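Local coordinates for protein alpha-fucosidase GH29 (Fusarium graminearum, PDB 4PSR) that hydrolyses alpha-linked L-fucose as a family GH29 glycosidase, probably releasing the alpha-1,6-linked fucose on the reducing-end N-acetylglucosamine of glycoprotein glycans, at residues 538-544 / 568-574; 546-552 / 563-567; 204-208 / 243-248. All blocks are in the same frame, centred on the assembly; numbering follows the deposited sequence.

Interaction 1. Residues 538-544 / 568-574; sequences EIRSIRV and GEHEVED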
loop_
_atom_site.group_PDB
_atom_site.type_symbol
_atom_site.label_atom_id
_atom_site.label_comp_id
_atom_site.label_asym_id
_atom_site.label_seq_id
_atom_site.Cartn_x
_atom_site.Cartn_y
_atom_site.Cartn_z
ATOM N N GLU A 538 -28.744 -5.921 -10.137
ATOM C CA GLU A 538 -29.691 -4.854 -9.791
ATOM C C GLU A 538 -29.672 -3.672 -10.760
ATOM O O GLU A 538 -30.426 -2.711 -10.590
ATOM C CB GLU A 538 -29.435 -4.341 -8.373
ATOM C CG GLU A 538 -29.733 -5.389 -7.307
ATOM C CD GLU A 538 -29.564 -4.877 -5.893
ATOM O OE1 GLU A 538 -29.682 -3.655 -5.674
ATOM O OE2 GLU A 538 -29.321 -5.710 -4.996
ATOM N N ILE A 539 -28.817 -3.732 -11.774
ATOM C CA ILE A 539 -28.779 -2.686 -12.783
ATOM C C ILE A 539 -30.032 -2.756 -13.658
ATOM O O ILE A 539 -30.343 -3.817 -14.203
ATOM C CB ILE A 539 -27.513 -2.805 -13.666
ATOM C CG1 ILE A 539 -26.252 -2.630 -12.795
ATOM C CG2 ILE A 539 -27.561 -1.772 -14.780
ATOM C CD1 ILE A 539 -24.983 -2.977 -13.549
ATOM N N ARG A 540 -30.713 -1.624 -13.803
ATOM C CA ARG A 540 -31.924 -1.552 -14.627
ATOM C C ARG A 540 -31.855 -0.501 -15.730
ATOM O O ARG A 540 -32.744 -0.417 -16.579
ATOM C CB ARG A 540 -33.159 -1.307 -13.746
ATOM C CG ARG A 540 -33.545 -2.487 -12.830
ATOM C CD ARG A 540 -34.043 -3.699 -13.599
ATOM N NE ARG A 540 -34.463 -3.336 -14.949
ATOM C CZ ARG A 540 -35.666 -2.872 -15.272
ATOM N NH1 ARG A 540 -35.923 -2.557 -16.535
ATOM N NH2 ARG A 540 -36.607 -2.720 -14.345
ATOM N N SER A 541 -30.809 0.319 -15.736
ATOM C CA SER A 541 -30.587 1.246 -16.831
ATOM C C SER A 541 -29.111 1.671 -16.858
ATOM O O SER A 541 -28.384 1.520 -15.870
ATOM C CB SER A 541 -31.531 2.466 -16.778
ATOM O OG SER A 541 -31.353 3.258 -15.610
ATOM N N ILE A 542 -28.704 2.184 -18.010
ATOM C CA ILE A 542 -27.354 2.688 -18.200
ATOM C C ILE A 542 -27.402 3.896 -19.113
ATOM O O ILE A 542 -28.139 3.899 -20.119
ATOM C CB ILE A 542 -26.448 1.606 -18.796
ATOM C CG1 ILE A 542 -25.016 2.133 -18.997
ATOM C CG2 ILE A 542 -27.003 1.085 -20.111
ATOM C CD1 ILE A 542 -24.018 1.027 -19.274
ATOM N N ARG A 543 -26.640 4.926 -18.766
ATOM C CA ARG A 543 -26.418 6.066 -19.635
ATOM C C ARG A 543 -24.984 6.016 -20.169
ATOM O O ARG A 543 -24.017 6.056 -19.388
ATOM C CB ARG A 543 -26.641 7.380 -18.911
ATOM C CG ARG A 543 -26.713 8.561 -19.859
ATOM C CD ARG A 543 -27.487 9.711 -19.234
ATOM N NE ARG A 543 -27.082 9.946 -17.851
ATOM C CZ ARG A 543 -27.869 10.444 -16.906
ATOM N NH1 ARG A 543 -27.382 10.629 -15.687
ATOM N NH2 ARG A 543 -29.134 10.758 -17.173
ATOM N N VAL A 544 -24.864 5.916 -21.487
ATOM C CA VAL A 544 -23.570 5.821 -22.158
ATOM C C VAL A 544 -23.249 7.199 -22.734
ATOM O O VAL A 544 -24.073 7.826 -23.406
ATOM C CB VAL A 544 -23.621 4.766 -23.275
ATOM C CG1 VAL A 544 -22.291 4.737 -24.057
ATOM C CG2 VAL A 544 -23.953 3.378 -22.721
ATOM N N GLY A 568 -26.314 7.197 -25.202
ATOM C CA GLY A 568 -27.697 7.458 -24.834
ATOM C C GLY A 568 -28.093 6.706 -23.584
ATOM O O GLY A 568 -27.275 6.032 -22.962
ATOM N N GLU A 569 -29.373 6.807 -23.237
ATOM C CA GLU A 569 -29.942 6.062 -22.130
ATOM C C GLU A 569 -30.620 4.780 -22.613
ATOM O O GLU A 569 -31.315 4.778 -23.643
ATOM C CB GLU A 569 -30.946 6.945 -21.398
ATOM C CG GLU A 569 -30.334 8.221 -20.874
ATOM C CD GLU A 569 -31.325 9.109 -20.141
ATOM O OE1 GLU A 569 -32.507 8.720 -20.019
ATOM O OE2 GLU A 569 -30.912 10.203 -19.699
ATOM N N HIS A 570 -30.441 3.701 -21.857
ATOM C CA HIS A 570 -30.957 2.377 -22.206
ATOM C C HIS A 570 -31.498 1.643 -20.996
ATOM O O HIS A 570 -30.849 1.599 -19.957
ATOM C CB HIS A 570 -29.843 1.490 -22.768
ATOM C CG HIS A 570 -29.133 2.077 -23.941
ATOM N ND1 HIS A 570 -29.571 1.905 -25.236
ATOM C CD2 HIS A 570 -28.014 2.838 -24.019
ATOM C CE1 HIS A 570 -28.754 2.537 -26.061
ATOM N NE2 HIS A 570 -27.799 3.108 -25.347
ATOM N N GLU A 571 -32.647 0.986 -21.137
ATOM C CA GLU A 571 -33.114 0.091 -20.087
ATOM C C GLU A 571 -32.371 -1.229 -20.134
ATOM O O GLU A 571 -31.969 -1.671 -21.210
ATOM C CB GLU A 571 -34.608 -0.172 -20.232
ATOM C CG GLU A 571 -35.452 0.997 -19.813
ATOM C CD GLU A 571 -36.922 0.637 -19.705
ATOM O OE1 GLU A 571 -37.762 1.445 -20.154
ATOM O OE2 GLU A 571 -37.234 -0.448 -19.163
ATOM N N VAL A 572 -32.234 -1.864 -18.970
ATOM C CA VAL A 572 -31.511 -3.119 -18.809
ATOM C C VAL A 572 -32.404 -4.059 -18.019
ATOM O O VAL A 572 -32.962 -3.670 -16.995
ATOM C CB VAL A 572 -30.177 -2.879 -18.016
ATOM C CG1 VAL A 572 -29.460 -4.178 -17.769
ATOM C CG2 VAL A 572 -29.282 -1.902 -18.754
ATOM N N GLU A 573 -32.550 -5.298 -18.481
ATOM C CA GLU A 573 -33.354 -6.280 -17.760
ATOM C C GLU A 573 -32.708 -6.698 -16.447
ATOM O O GLU A 573 -31.511 -6.983 -16.410
ATOM C CB GLU A 573 -33.568 -7.516 -18.638
ATOM C CG GLU A 573 -34.065 -8.749 -17.886
ATOM C CD GLU A 573 -34.350 -9.922 -18.809
ATOM O OE1 GLU A 573 -34.645 -9.688 -20.001
ATOM O OE2 GLU A 573 -34.272 -11.079 -18.343
ATOM N N ASP A 574 -33.509 -6.748 -15.378
ATOM C CA ASP A 574 -33.050 -7.224 -14.074
ATOM C C ASP A 574 -32.366 -8.581 -14.199
ATOM O O ASP A 574 -32.865 -9.467 -14.893
ATOM C CB ASP A 574 -34.236 -7.339 -13.113
ATOM C CG ASP A 574 -33.817 -7.731 -11.705
ATOM O OD1 ASP A 574 -33.506 -6.826 -10.899
ATOM O OD2 ASP A 574 -33.805 -8.943 -11.400
#

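Interaction 2. Residues 546-552 / 563-567; sequences DGTKATL and KELSA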
loop_
_atom_site.group_PDB
_atom_site.type_symbol
_atom_site.label_atom_id
_atom_site.label_comp_id
_atom_site.label_asym_id
_atom_site.label_seq_id
_atom_site.Cartn_x
_atom_site.Cartn_y
_atom_site.Cartn_z
ATOM N N ASP A 546 -21.618 10.232 -25.055
ATOM C CA ASP A 546 -21.242 10.449 -26.450
ATOM C C ASP A 546 -19.800 9.995 -26.623
ATOM O O ASP A 546 -19.013 10.065 -25.679
ATOM C CB ASP A 546 -21.355 11.927 -26.811
ATOM C CG ASP A 546 -22.793 12.370 -27.058
ATOM O OD1 ASP A 546 -23.692 11.512 -27.088
ATOM O OD2 ASP A 546 -22.973 13.578 -27.257
ATOM N N GLY A 547 -19.489 9.501 -27.811
ATOM C CA GLY A 547 -18.136 9.048 -28.126
ATOM C C GLY A 547 -17.741 7.743 -27.441
ATOM O O GLY A 547 -16.584 7.334 -27.489
ATOM N N THR A 548 -18.705 7.068 -26.835
ATOM C CA THR A 548 -18.456 5.868 -26.033
ATOM C C THR A 548 -19.430 4.756 -26.406
ATOM O O THR A 548 -20.523 5.018 -26.923
ATOM C CB THR A 548 -18.620 6.185 -24.523
ATOM O OG1 THR A 548 -18.048 7.458 -24.211
ATOM C CG2 THR A 548 -17.980 5.128 -23.641
ATOM N N LYS A 549 -19.023 3.510 -26.188
ATOM C CA LYS A 549 -19.945 2.386 -26.208
ATOM C C LYS A 549 -19.745 1.554 -24.953
ATOM O O LYS A 549 -18.674 1.597 -24.321
ATOM C CB LYS A 549 -19.775 1.531 -27.464
ATOM C CG LYS A 549 -18.426 0.858 -27.609
ATOM C CD LYS A 549 -18.419 -0.033 -28.835
ATOM C CE LYS A 549 -17.029 -0.585 -29.121
ATOM N NZ LYS A 549 -17.018 -1.440 -30.332
ATOM N N ALA A 550 -20.781 0.826 -24.548
ATOM C CA ALA A 550 -20.683 -0.101 -23.427
ATOM C C ALA A 550 -21.096 -1.476 -23.890
ATOM O O ALA A 550 -22.105 -1.613 -24.584
ATOM C CB ALA A 550 -21.554 0.352 -22.255
ATOM N N THR A 551 -20.331 -2.490 -23.505
ATOM C CA THR A 551 -20.659 -3.868 -23.806
ATOM C C THR A 551 -21.006 -4.566 -22.507
ATOM O O THR A 551 -20.198 -4.594 -21.570
ATOM C CB THR A 551 -19.485 -4.539 -24.527
ATOM O OG1 THR A 551 -19.165 -3.768 -25.684
ATOM C CG2 THR A 551 -19.821 -5.942 -24.946
ATOM N N LEU A 552 -22.237 -5.076 -22.427
ATOM C CA LEU A 552 -22.725 -5.755 -21.240
ATOM C C LEU A 552 -22.525 -7.234 -21.423
ATOM O O LEU A 552 -22.848 -7.762 -22.483
ATOM C CB LEU A 552 -24.233 -5.532 -21.056
ATOM C CG LEU A 552 -24.736 -4.104 -21.077
ATOM C CD1 LEU A 552 -26.255 -4.059 -20.878
ATOM C CD2 LEU A 552 -24.054 -3.333 -20.005
ATOM N N LYS A 563 -23.972 -7.710 -25.194
ATOM C CA LYS A 563 -24.810 -6.745 -25.894
ATOM C C LYS A 563 -24.084 -5.415 -25.932
ATOM O O LYS A 563 -23.625 -4.953 -24.897
ATOM C CB LYS A 563 -26.131 -6.566 -25.151
ATOM C CG LYS A 563 -27.110 -5.633 -25.837
ATOM C CD LYS A 563 -28.412 -5.509 -25.056
ATOM C CE LYS A 563 -29.469 -4.777 -25.878
ATOM N NZ LYS A 563 -30.725 -4.537 -25.111
ATOM N N GLU A 564 -23.994 -4.801 -27.110
ATOM C CA GLU A 564 -23.304 -3.527 -27.267
ATOM C C GLU A 564 -24.311 -2.390 -27.285
ATOM O O GLU A 564 -25.335 -2.468 -27.976
ATOM C CB GLU A 564 -22.480 -3.521 -28.551
ATOM C CG GLU A 564 -21.255 -2.633 -28.499
ATOM C CD GLU A 564 -20.444 -2.688 -29.779
ATOM O OE1 GLU A 564 -19.611 -3.613 -29.928
ATOM O OE2 GLU A 564 -20.637 -1.799 -30.636
ATOM N N LEU A 565 -24.033 -1.333 -26.526
ATOM C CA LEU A 565 -24.918 -0.168 -26.452
ATOM C C LEU A 565 -24.157 1.098 -26.788
ATOM O O LEU A 565 -23.068 1.343 -26.255
ATOM C CB LEU A 565 -25.518 -0.046 -25.046
ATOM C CG LEU A 565 -26.354 -1.225 -24.559
ATOM C CD1 LEU A 565 -26.649 -1.093 -23.061
ATOM C CD2 LEU A 565 -27.648 -1.300 -25.365
ATOM N N SER A 566 -24.718 1.908 -27.676
ATOM C CA SER A 566 -24.112 3.162 -28.068
ATOM C C SER A 566 -24.584 4.309 -27.154
ATOM O O SER A 566 -25.325 4.098 -26.177
ATOM C CB SER A 566 -24.429 3.480 -29.530
ATOM O OG SER A 566 -25.827 3.516 -29.749
ATOM N N ALA A 567 -24.157 5.517 -27.480
ATOM C CA ALA A 567 -24.442 6.689 -26.662
ATOM C C ALA A 567 -25.943 6.896 -26.446
ATOM O O ALA A 567 -26.737 6.785 -27.388
ATOM C CB ALA A 567 -23.845 7.919 -27.284
HETATM O O HOH W 1 -21.793 5.941 -29.260
HETATM O O HOH W 2 -18.389 -4.935 -28.140
#

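Interaction 3. Residues 204-208 / 243-248; sequences DQLWF and AVDEQK. With MAN (alpha-D-mannopyranose), chain D.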
loop_
_atom_site.group_PDB
_atom_site.type_symbol
_atom_site.label_atom_id
_atom_site.label_comp_id
_atom_site.label_asym_id
_atom_site.label_seq_id
_atom_site.Cartn_x
_atom_site.Cartn_y
_atom_site.Cartn_z
ATOM N N ASP A 204 10.823 -24.792 1.707
ATOM C CA ASP A 204 9.383 -24.551 1.673
ATOM C C ASP A 204 8.785 -24.702 3.075
ATOM O O ASP A 204 7.938 -23.925 3.517
ATOM C CB ASP A 204 8.683 -25.475 0.649
ATOM C CG ASP A 204 8.901 -25.038 -0.799
ATOM O OD1 ASP A 204 8.828 -23.823 -1.080
ATOM O OD2 ASP A 204 9.138 -25.940 -1.650
ATOM N N GLN A 205 9.224 -25.719 3.797
ATOM C CA GLN A 205 8.774 -25.905 5.157
ATOM C C GLN A 205 9.205 -24.738 6.054
ATOM O O GLN A 205 8.402 -24.295 6.897
ATOM C CB GLN A 205 9.302 -27.249 5.721
ATOM C CG GLN A 205 8.857 -27.529 7.144
ATOM C CD GLN A 205 7.370 -27.857 7.218
ATOM O OE1 GLN A 205 6.906 -28.790 6.558
ATOM N NE2 GLN A 205 6.618 -27.116 8.019
ATOM N N LEU A 206 10.432 -24.276 5.897
ATOM C CA LEU A 206 10.973 -23.168 6.674
ATOM C C LEU A 206 10.210 -21.883 6.367
ATOM O O LEU A 206 9.997 -21.059 7.286
ATOM C CB LEU A 206 12.478 -23.022 6.416
ATOM C CG LEU A 206 13.190 -21.919 7.192
ATOM C CD1 LEU A 206 13.121 -22.177 8.698
ATOM C CD2 LEU A 206 14.645 -21.811 6.759
ATOM N N TRP A 207 9.753 -21.692 5.133
ATOM C CA TRP A 207 8.969 -20.491 4.795
ATOM C C TRP A 207 7.733 -20.420 5.673
ATOM O O TRP A 207 7.410 -19.376 6.267
ATOM C CB TRP A 207 8.584 -20.523 3.312
ATOM C CG TRP A 207 7.723 -19.356 2.880
ATOM C CD1 TRP A 207 8.150 -18.150 2.399
ATOM C CD2 TRP A 207 6.294 -19.313 2.886
ATOM N NE1 TRP A 207 7.054 -17.343 2.129
ATOM C CE2 TRP A 207 5.909 -18.018 2.432
ATOM C CE3 TRP A 207 5.300 -20.224 3.252
ATOM C CZ2 TRP A 207 4.566 -17.645 2.293
ATOM C CZ3 TRP A 207 3.972 -19.848 3.131
ATOM C CH2 TRP A 207 3.614 -18.556 2.657
ATOM N N PHE A 208 7.032 -21.545 5.763
ATOM C CA PHE A 208 5.857 -21.669 6.605
ATOM C C PHE A 208 6.194 -21.568 8.095
ATOM O O PHE A 208 5.536 -20.818 8.839
ATOM C CB PHE A 208 5.100 -22.984 6.350
ATOM C CG PHE A 208 4.030 -23.248 7.360
ATOM C CD1 PHE A 208 2.765 -22.719 7.200
ATOM C CD2 PHE A 208 4.285 -23.988 8.493
ATOM C CE1 PHE A 208 1.772 -22.931 8.153
ATOM C CE2 PHE A 208 3.299 -24.194 9.432
ATOM C CZ PHE A 208 2.040 -23.660 9.254
ATOM N N ALA A 243 8.929 -19.373 -6.670
ATOM C CA ALA A 243 7.713 -19.756 -5.998
ATOM C C ALA A 243 7.963 -20.464 -4.685
ATOM O O ALA A 243 9.048 -21.004 -4.456
ATOM C CB ALA A 243 6.866 -20.699 -6.925
ATOM N N VAL A 244 6.912 -20.492 -3.879
ATOM C CA VAL A 244 6.790 -21.309 -2.672
ATOM C C VAL A 244 5.823 -22.454 -2.969
ATOM O O VAL A 244 4.821 -22.286 -3.649
ATOM C CB VAL A 244 6.269 -20.465 -1.452
ATOM C CG1 VAL A 244 6.011 -21.351 -0.236
ATOM C CG2 VAL A 244 7.237 -19.337 -1.121
ATOM N N ASP A 245 6.141 -23.636 -2.473
ATOM C CA ASP A 245 5.226 -24.749 -2.622
ATOM C C ASP A 245 3.763 -24.373 -2.305
ATOM O O ASP A 245 3.454 -23.757 -1.263
ATOM C CB ASP A 245 5.688 -25.883 -1.721
ATOM C CG ASP A 245 4.788 -27.070 -1.811
ATOM O OD1 ASP A 245 4.869 -27.765 -2.847
ATOM O OD2 ASP A 245 3.992 -27.265 -0.872
ATOM N N GLU A 246 2.835 -24.752 -3.175
ATOM C CA GLU A 246 1.451 -24.383 -3.049
ATOM C C GLU A 246 0.812 -24.838 -1.745
ATOM O O GLU A 246 0.065 -24.088 -1.125
ATOM C CB GLU A 246 0.636 -24.926 -4.243
ATOM C CG GLU A 246 -0.807 -24.477 -4.247
ATOM C CD GLU A 246 -1.692 -25.255 -5.194
ATOM O OE1 GLU A 246 -2.602 -24.634 -5.757
ATOM O OE2 GLU A 246 -1.498 -26.479 -5.346
ATOM N N GLN A 247 1.124 -26.064 -1.332
ATOM C CA GLN A 247 0.601 -26.621 -0.099
ATOM C C GLN A 247 0.998 -25.745 1.098
ATOM O O GLN A 247 0.195 -25.481 1.991
ATOM C CB GLN A 247 1.102 -28.063 0.090
ATOM C CG GLN A 247 0.617 -28.728 1.347
ATOM C CD GLN A 247 0.779 -30.249 1.339
ATOM O OE1 GLN A 247 1.458 -30.820 0.483
ATOM N NE2 GLN A 247 0.149 -30.907 2.302
ATOM N N LYS A 248 2.246 -25.296 1.095
ATOM C CA LYS A 248 2.769 -24.476 2.188
ATOM C C LYS A 248 2.111 -23.089 2.203
ATOM O O LYS A 248 1.801 -22.537 3.278
ATOM C CB LYS A 248 4.288 -24.399 2.153
ATOM C CG LYS A 248 4.972 -25.765 2.493
ATOM C CD LYS A 248 4.691 -26.147 3.899
ATOM C CE LYS A 248 5.226 -27.496 4.267
ATOM N NZ LYS A 248 4.182 -28.510 4.120
HETATM C C1 MAN D . 1.613 -27.259 -7.631
HETATM C C2 MAN D . 1.357 -28.555 -6.856
HETATM C C3 MAN D . 0.423 -29.456 -7.683
HETATM C C4 MAN D . -0.878 -28.690 -8.042
HETATM C C5 MAN D . -0.503 -27.386 -8.799
HETATM C C6 MAN D . -1.685 -26.459 -9.103
HETATM O O2 MAN D . 0.677 -28.256 -5.652
HETATM O O3 MAN D . 0.149 -30.671 -7.018
HETATM O O4 MAN D . -1.708 -29.497 -8.862
HETATM O O5 MAN D . 0.432 -26.606 -7.987
HETATM O O6 MAN D . -1.171 -25.248 -9.707
#

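Interaction 1. Residues 538-544 / 568-574
Strands 541-544 and 568-571 pair antiparallel at the margin of a four-stranded sheet, one layer of the beta sandwich formed by strands 504-507 to 579-584; Ile542 N bonds His570 O (3.0 Å) and His570 N bonds Ile542 O (2.9 Å). Their side chains alternate between two environments. Ile542 (chi1 t), Val544 and His570 lie on the face turned to strands 548-553 and 562-565, where branched aliphatic residues suit the interior; Ile542 CG2 lies 4.0 Å from Val572 CG2. The His570 ring, with chi1 m, gives NE2 to the carbonyl of Ser566. On the other face Arg543, extended through t chi1 and chi2, makes a salt bridge from Arg543 NH2 to Glu569 OE2 (3.1 Å). Gly568, at phi 133°, occupies a conformation that would jam a CB against the preceding carbonyl. Arg540 and Ser541 both face Phe507 of strand 504-507, a classic beta bulge. Arg540 folds back through m, m rotamers, so that its NE donates to Val572 O at 2.6 Å while its NH1 makes a long, 3.6 Å salt bridge to Glu571 OE2.

Interaction 2. Residues 546-552 / 563-567
This is the pairing of two antiparallel strands in a beta hairpin, 548-553 with 562-565, at one margin of the second four-stranded sheet of the beta sandwich formed by strands 504-507 to 579-584. Ala550 with Leu565 and Leu552 with Lys563 are hydrogen-bonded pairs; between them Thr551 and Glu564 form a non-hydrogen-bonded one. Ala550, Leu552 and Leu565 share a face. The small Ala550 leaves room for Ile542 and Val544 of the opposing sheet, while Leu552 CD1 meets Leu565 CD1 at 3.7 Å. Lys563 begins on this face, but its long chain carries the amine away to the exposed edge. Polar residues suit the other face: Lys549 NZ reaches Glu564 OE1 at 3.4 Å, a salt bridge with a weak hydrogen bond, and Thr551 touches a mannose of an attached glycan. Beyond the regular pairing, Gly547 accommodates a positive phi (72°), and Thr548 OG1 donates to Asp546 O at 3.1 Å. There the strands separate enough for a water to bridge Thr548 O (2.8 Å) and Ala567 N (3.0 Å). A second water joins the side chains on the outer face, 2.8 Å from Thr551 OG1 and 2.5 Å from Glu564 OE1.

Interaction 3. Residues 204-208 / 243-248
Asp204, in the helix 200-218, points its carboxylate at the start of the neighbouring helix: OD1 accepts the backbone N of Asp245 at 3.0 Å, nearly in line, and also bonds the Tyr176 hydroxyl. A short acidic side chain suits this place because it can reach an amide just before a helix while staying buried. Gln205 lies farther out; its OE1 comes within 3.1 Å of Lys248 CE, and its NE2 bonds to Asp209. Leu206 faces away from this contact and packs on Val137. Trp207 supplies the broad apolar surface. Val244 CG2 sits 3.8 Å above the centroid of the Trp207 five-membered ring, a CH-pi contact, while Lys248 O lies 3.5 Å from Trp207 CZ3, at the ring edge; His211 adds an edge-to-face stack. One turn on from Asp204, Phe208 CB rests 4.0 Å from Lys248 CD. The lysine suits this groove because its methylenes pack against the helix while NZ reaches a salt bridge with Glu251. Lys248 N donates to Asp245 OD2 at 3.3 Å, making Asp245 the N-cap, and the next residue, Glu246, accepts O2 of a glycan mannose through OE2 at 2.8 Å. Helices 200-218 and 246-263 precede and follow barrel strand 222-225, so this is packing between successive outer helices of a TIM barrel.

Interactions 1 and 2 belong to the two facing sheets of one C-terminal sandwich, their centres 11 Å apart. The chain passes from strand 541-544 into the hairpin and returns to strand 568-571, and the sheets meet where Ile542 CG2 touches Leu565 CD1 at 3.7 Å and Val544 CB approaches Ser566 O at 3.4 Å. Interaction 3 is in the catalytic barrel, with centres about 47 and 46 Å from those of interactions 1 and 2 and nearest atoms about 32 and 31 Å away. The bound fucose lies about 13 Å from the Trp207 side chain. Interactions 2 and 3 both meet surface glycan mannoses, through Thr551 and Glu246.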